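Local coordinates for uncharacterized protein LPG1670 (Legionella pneumophila subsp. pneumophila, PDB 5T2X) that is of unknown function, a largely helical protein that belongs to the uncharacterised DUF5630 family, at residues A[21-24]-A[25-29]; A[28-31]-A[32-35]. All blocks are in the same frame, centred on the assembly; numbering follows the deposited sequence.

Interaction 1: A[21-24]-A[25-29]; sequences IIEN and LIKEN
The carbonyl oxygens of I21, I22, E23 and N24 each receive an amide N-H from four residues on, which makes 21-27 the last turns of helix 15-27, with E28 and N29 leading out of it. The bonds shorten toward the C terminus: L25 N lies 3.3 Å from I21 O, whereas E28 N lies 2.8 Å from N24 O. E28 is where helical torsions stop, and N29, with positive phi (63°), is the C-prime residue of a Schellman motif, its N bonded to I26 O at 3.2 Å. Asparagine suits this place because it tolerates the left-handed conformation better than most residues.

I22 and I26 sit one turn apart, I22 CG2 meeting I26 CD1 at 4.2 Å. I22 is buried and I26 partly so; both touch I56 of helix 54-60, and I26 also meets A34 of helix 31-40. L25 turns CG back over the chain, beside its own backbone N (chi1 -70°), so that CG rests 3.2 Å from I21 O. E23 and K27 run side by side as extended chains pointing the same way, but E23 OE1 and K27 NZ stay 4.1 Å apart, too far for a salt bridge. The other carboxylate oxygen, E23 OE2, is hydrogen-bonded to S53 OG. The lysine therefore probably contributes a diffuse attraction, while the serine bond probably does more to set the position of the carboxylate.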
ATOM      1  N   ILE A  21       0.496   3.891  33.071  1.00 48.41           N
ATOM      2  CA  ILE A  21       1.658   3.176  33.590  1.00 48.67           C
ATOM      3  C   ILE A  21       2.812   3.251  32.597  1.00 44.71           C
ATOM      4  O   ILE A  21       3.959   3.523  32.972  1.00 46.75           O
ATOM      5  CB  ILE A  21       1.289   1.719  33.919  1.00 44.09           C
ATOM      6  CG1 ILE A  21       0.275   1.668  35.062  1.00 34.88           C
ATOM      7  CG2 ILE A  21       2.538   0.925  34.269  1.00 31.91           C
ATOM      8  CD1 ILE A  21      -0.321   0.298  35.278  1.00 33.47           C
ATOM      9  N   ILE A  22       2.525   3.020  31.315  1.00 41.97           N
ATOM     10  CA  ILE A  22       3.579   3.085  30.307  1.00 40.89           C
ATOM     11  C   ILE A  22       3.949   4.535  30.013  1.00 44.40           C
ATOM     12  O   ILE A  22       5.118   4.854  29.765  1.00 45.81           O
ATOM     13  CB  ILE A  22       3.153   2.333  29.033  1.00 37.25           C
ATOM     14  CG1 ILE A  22       2.777   0.891  29.374  1.00 32.19           C
ATOM     15  CG2 ILE A  22       4.273   2.344  28.006  1.00 32.30           C
ATOM     16  CD1 ILE A  22       2.556   0.017  28.161  1.00 40.87           C
ATOM     17  N   GLU A  23       2.963   5.436  30.045  1.00 46.30           N
ATOM     18  CA  GLU A  23       3.242   6.854  29.825  1.00 45.62           C
ATOM     19  C   GLU A  23       4.233   7.387  30.851  1.00 43.80           C
ATOM     20  O   GLU A  23       5.193   8.085  30.501  1.00 47.42           O
ATOM     21  CB  GLU A  23       1.946   7.664  29.877  1.00 40.83           C
ATOM     22  CG  GLU A  23       1.103   7.607  28.621  1.00 38.49           C
ATOM     23  CD  GLU A  23      -0.020   8.623  28.651  1.00 52.86           C
ATOM     24  OE1 GLU A  23      -0.042   9.451  29.586  1.00 60.14           O
ATOM     25  OE2 GLU A  23      -0.879   8.596  27.747  1.00 56.08           O
ATOM     26  N   ASN A  24       4.013   7.073  32.129  1.00 45.41           N
ATOM     27  CA  ASN A  24       4.883   7.597  33.177  1.00 38.86           C
ATOM     28  C   ASN A  24       6.280   6.995  33.094  1.00 45.80           C
ATOM     29  O   ASN A  24       7.273   7.686  33.349  1.00 52.98           O
ATOM     30  CB  ASN A  24       4.264   7.346  34.551  1.00 40.67           C
ATOM     31  CG  ASN A  24       2.967   8.110  34.754  1.00 52.87           C
ATOM     32  OD1 ASN A  24       2.682   9.072  34.039  1.00 50.31           O
ATOM     33  ND2 ASN A  24       2.176   7.685  35.733  1.00 47.29           N
ATOM     34  N   LEU A  25       6.379   5.713  32.734  1.00 46.34           N
ATOM     35  CA  LEU A  25       7.692   5.094  32.566  1.00 41.33           C
ATOM     36  C   LEU A  25       8.505   5.811  31.496  1.00 46.39           C
ATOM     37  O   LEU A  25       9.721   5.984  31.641  1.00 48.03           O
ATOM     38  CB  LEU A  25       7.538   3.613  32.218  1.00 33.80           C
ATOM     39  CG  LEU A  25       7.021   2.694  33.326  1.00 40.93           C
ATOM     40  CD1 LEU A  25       6.847   1.274  32.808  1.00 38.34           C
ATOM     41  CD2 LEU A  25       7.956   2.724  34.524  1.00 38.71           C
ATOM     42  N   ILE A  26       7.850   6.242  30.415  1.00 44.39           N
ATOM     43  CA  ILE A  26       8.555   6.963  29.360  1.00 46.87           C
ATOM     44  C   ILE A  26       8.963   8.349  29.842  1.00 49.91           C
ATOM     45  O   ILE A  26      10.058   8.832  29.530  1.00 58.69           O
ATOM     46  CB  ILE A  26       7.685   7.031  28.092  1.00 41.52           C
ATOM     47  CG1 ILE A  26       7.376   5.620  27.592  1.00 41.15           C
ATOM     48  CG2 ILE A  26       8.379   7.840  27.006  1.00 38.21           C
ATOM     49  CD1 ILE A  26       6.443   5.582  26.409  1.00 44.25           C
ATOM     50  N   LYS A  27       8.098   9.006  30.616  1.00 48.95           N
ATOM     51  CA  LYS A  27       8.433  10.327  31.139  1.00 51.31           C
ATOM     52  C   LYS A  27       9.551  10.246  32.173  1.00 54.89           C
ATOM     53  O   LYS A  27      10.435  11.109  32.206  1.00 66.15           O
ATOM     54  CB  LYS A  27       7.189  10.984  31.735  1.00 49.39           C
ATOM     55  CG  LYS A  27       6.084  11.241  30.722  1.00 47.93           C
ATOM     56  CD  LYS A  27       4.821  11.753  31.396  1.00 47.83           C
ATOM     57  CE  LYS A  27       3.711  11.985  30.383  1.00 52.25           C
ATOM     58  NZ  LYS A  27       2.447  12.409  31.043  1.00 64.82           N
ATOM     59  N   GLU A  28       9.539   9.212  33.020  1.00 52.90           N
ATOM     60  CA  GLU A  28      10.595   9.013  34.015  1.00 52.15           C
ATOM     61  C   GLU A  28      11.885   8.474  33.412  1.00 54.75           C
ATOM     62  O   GLU A  28      12.802   8.130  34.174  1.00 63.21           O
ATOM     63  CB  GLU A  28      10.116   8.071  35.125  1.00 55.44           C
ATOM     64  CG  GLU A  28       8.866   8.523  35.871  1.00 74.75           C
ATOM     65  CD  GLU A  28       9.150   9.532  36.969  1.00 91.26           C
ATOM     66  OE1 GLU A  28       9.939  10.473  36.739  1.00 94.52           O
ATOM     67  OE2 GLU A  28       8.579   9.379  38.069  1.00 96.26           O
ATOM     68  N   ASN A  29      11.940   8.388  32.083  1.00 51.64           N
ATOM     69  CA  ASN A  29      13.102   7.917  31.330  1.00 56.75           C
ATOM     70  C   ASN A  29      13.444   6.458  31.622  1.00 55.34           C
ATOM     71  O   ASN A  29      14.583   6.030  31.411  1.00 55.39           O
ATOM     72  CB  ASN A  29      14.324   8.809  31.577  1.00 63.16           C
ATOM     73  CG  ASN A  29      14.059  10.264  31.242  1.00 71.46           C
ATOM     74  OD1 ASN A  29      14.228  11.145  32.084  1.00 82.97           O
ATOM     75  ND2 ASN A  29      13.634  10.522  30.010  1.00 65.76           N
TER

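Interaction 2: A[28-31]-A[32-35]; sequences ENNF and ARAK
Two first torsions set N30 and R33 alongside each other: N30 carries CG beside its backbone N (chi1 -75°), while R33 swings CG opposite its own N (chi1 -164°) and then bends at chi3. The side chains point the same way, with N30 CB and R33 CB 4.0 Å apart. N30 OD1 comes over one face of the guanidinium, off-centre toward R33 NH2 at 3.4 Å, and the amide and guanidinium planes differ by 32°. The angle is too poor for a hydrogen bond, so the two polar groups lie in contact, the amide oxygen over the guanidinium face, without one.

N30 occupies the N-cap of helix 31-40 and is also the centre of an inverse gamma turn, F31 N bonding weakly to N29 O. Its amide makes no capping bond; it is the backbone oxygen that starts the helix, accepting A34 N at 3.0 Å and R33 N weakly at 3.2 Å. F31 O takes K35 N at 2.8 Å. N29 CA lies over one face of the F31 ring, near its rim, 3.7 Å above the plane. Small A34 suits the buried face toward L25 and I26, whereas K35 extends its chain to reach D67 in a salt bridge and the E64 carbonyl.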
ATOM      1  N   GLU A  28       9.539   9.212  33.020  1.00 52.90           N
ATOM      2  CA  GLU A  28      10.595   9.013  34.015  1.00 52.15           C
ATOM      3  C   GLU A  28      11.885   8.474  33.412  1.00 54.75           C
ATOM      4  O   GLU A  28      12.802   8.130  34.174  1.00 63.21           O
ATOM      5  CB  GLU A  28      10.116   8.071  35.125  1.00 55.44           C
ATOM      6  CG  GLU A  28       8.866   8.523  35.871  1.00 74.75           C
ATOM      7  CD  GLU A  28       9.150   9.532  36.969  1.00 91.26           C
ATOM      8  OE1 GLU A  28       9.939  10.473  36.739  1.00 94.52           O
ATOM      9  OE2 GLU A  28       8.579   9.379  38.069  1.00 96.26           O
ATOM     10  N   ASN A  29      11.940   8.388  32.083  1.00 51.64           N
ATOM     11  CA  ASN A  29      13.102   7.917  31.330  1.00 56.75           C
ATOM     12  C   ASN A  29      13.444   6.458  31.622  1.00 55.34           C
ATOM     13  O   ASN A  29      14.583   6.030  31.411  1.00 55.39           O
ATOM     14  CB  ASN A  29      14.324   8.809  31.577  1.00 63.16           C
ATOM     15  CG  ASN A  29      14.059  10.264  31.242  1.00 71.46           C
ATOM     16  OD1 ASN A  29      14.228  11.145  32.084  1.00 82.97           O
ATOM     17  ND2 ASN A  29      13.634  10.522  30.010  1.00 65.76           N
ATOM     18  N   ASN A  30      12.473   5.676  32.097  1.00 55.22           N
ATOM     19  CA  ASN A  30      12.634   4.226  32.215  1.00 52.38           C
ATOM     20  C   ASN A  30      12.247   3.575  30.886  1.00 53.19           C
ATOM     21  O   ASN A  30      11.245   2.870  30.759  1.00 48.92           O
ATOM     22  CB  ASN A  30      11.802   3.686  33.372  1.00 53.98           C
ATOM     23  CG  ASN A  30      12.415   3.990  34.726  1.00 54.43           C
ATOM     24  OD1 ASN A  30      13.387   3.356  35.134  1.00 63.94           O
ATOM     25  ND2 ASN A  30      11.841   4.957  35.434  1.00 45.54           N
ATOM     26  N   PHE A  31      13.081   3.836  29.876  1.00 48.22           N
ATOM     27  CA  PHE A  31      12.759   3.404  28.520  1.00 43.64           C
ATOM     28  C   PHE A  31      12.776   1.886  28.400  1.00 46.49           C
ATOM     29  O   PHE A  31      11.901   1.301  27.750  1.00 44.76           O
ATOM     30  CB  PHE A  31      13.733   4.033  27.525  1.00 46.40           C
ATOM     31  CG  PHE A  31      13.783   5.531  27.594  1.00 48.70           C
ATOM     32  CD1 PHE A  31      12.661   6.287  27.303  1.00 43.86           C
ATOM     33  CD2 PHE A  31      14.953   6.182  27.947  1.00 52.47           C
ATOM     34  CE1 PHE A  31      12.702   7.667  27.365  1.00 51.14           C
ATOM     35  CE2 PHE A  31      15.001   7.562  28.010  1.00 53.62           C
ATOM     36  CZ  PHE A  31      13.873   8.305  27.718  1.00 52.15           C
ATOM     37  N   ALA A  32      13.764   1.230  29.014  1.00 48.77           N
ATOM     38  CA  ALA A  32      13.830  -0.226  28.947  1.00 48.70           C
ATOM     39  C   ALA A  32      12.640  -0.872  29.641  1.00 54.84           C
ATOM     40  O   ALA A  32      12.176  -1.935  29.212  1.00 55.27           O
ATOM     41  CB  ALA A  32      15.140  -0.725  29.560  1.00 30.63           C
ATOM     42  N   ARG A  33      12.130  -0.250  30.704  1.00 47.61           N
ATOM     43  CA  ARG A  33      10.984  -0.813  31.407  1.00 46.65           C
ATOM     44  C   ARG A  33       9.697  -0.600  30.617  1.00 44.94           C
ATOM     45  O   ARG A  33       8.844  -1.494  30.557  1.00 45.62           O
ATOM     46  CB  ARG A  33      10.877  -0.197  32.800  1.00 38.97           C
ATOM     47  CG  ARG A  33       9.983  -0.962  33.754  1.00 43.41           C
ATOM     48  CD  ARG A  33       9.958  -0.294  35.115  1.00 45.26           C
ATOM     49  NE  ARG A  33      11.303  -0.112  35.654  1.00 41.77           N
ATOM     50  CZ  ARG A  33      11.576   0.573  36.760  1.00 53.20           C
ATOM     51  NH1 ARG A  33      10.596   1.143  37.446  1.00 42.65           N
ATOM     52  NH2 ARG A  33      12.830   0.689  37.177  1.00 55.53           N
ATOM     53  N   ALA A  34       9.541   0.576  30.006  1.00 37.26           N
ATOM     54  CA  ALA A  34       8.378   0.823  29.160  1.00 40.77           C
ATOM     55  C   ALA A  34       8.406  -0.055  27.918  1.00 43.65           C
ATOM     56  O   ALA A  34       7.373  -0.597  27.506  1.00 38.13           O
ATOM     57  CB  ALA A  34       8.315   2.298  28.770  1.00 32.27           C
ATOM     58  N   LYS A  35       9.584  -0.208  27.309  1.00 35.16           N
ATOM     59  CA  LYS A  35       9.722  -1.089  26.155  1.00 42.22           C
ATOM     60  C   LYS A  35       9.461  -2.540  26.531  1.00 38.69           C
ATOM     61  O   LYS A  35       8.937  -3.312  25.719  1.00 39.11           O
ATOM     62  CB  LYS A  35      11.118  -0.924  25.556  1.00 38.25           C
ATOM     63  CG  LYS A  35      11.382  -1.719  24.298  1.00 49.20           C
ATOM     64  CD  LYS A  35      12.731  -1.334  23.718  1.00 58.21           C
ATOM     65  CE  LYS A  35      13.094  -2.200  22.532  1.00 63.02           C
ATOM     66  NZ  LYS A  35      14.387  -1.780  21.923  1.00 70.00           N
TER

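From the N terminus, the chain runs down helix 15-27, whose final turns form interaction 1, and passes through a short loop, where interaction 2 begins, into helix 31-40. Both contacts are local and neither closes a long loop; they neither nest nor cross, but overlap in sequence at E28 and N29. A probable hydrogen bond from N30 N to L25 O, 2.8 Å, completes the Schellman motif and joins them. Across the turn the two helices then pack as a helical hairpin: I26 CG1 meets A34 CB at 3.6 Å, and L25 CD2 lies against R33 CD. Past helix 43-52, helix 54-60 folds back against the first helix of the pair.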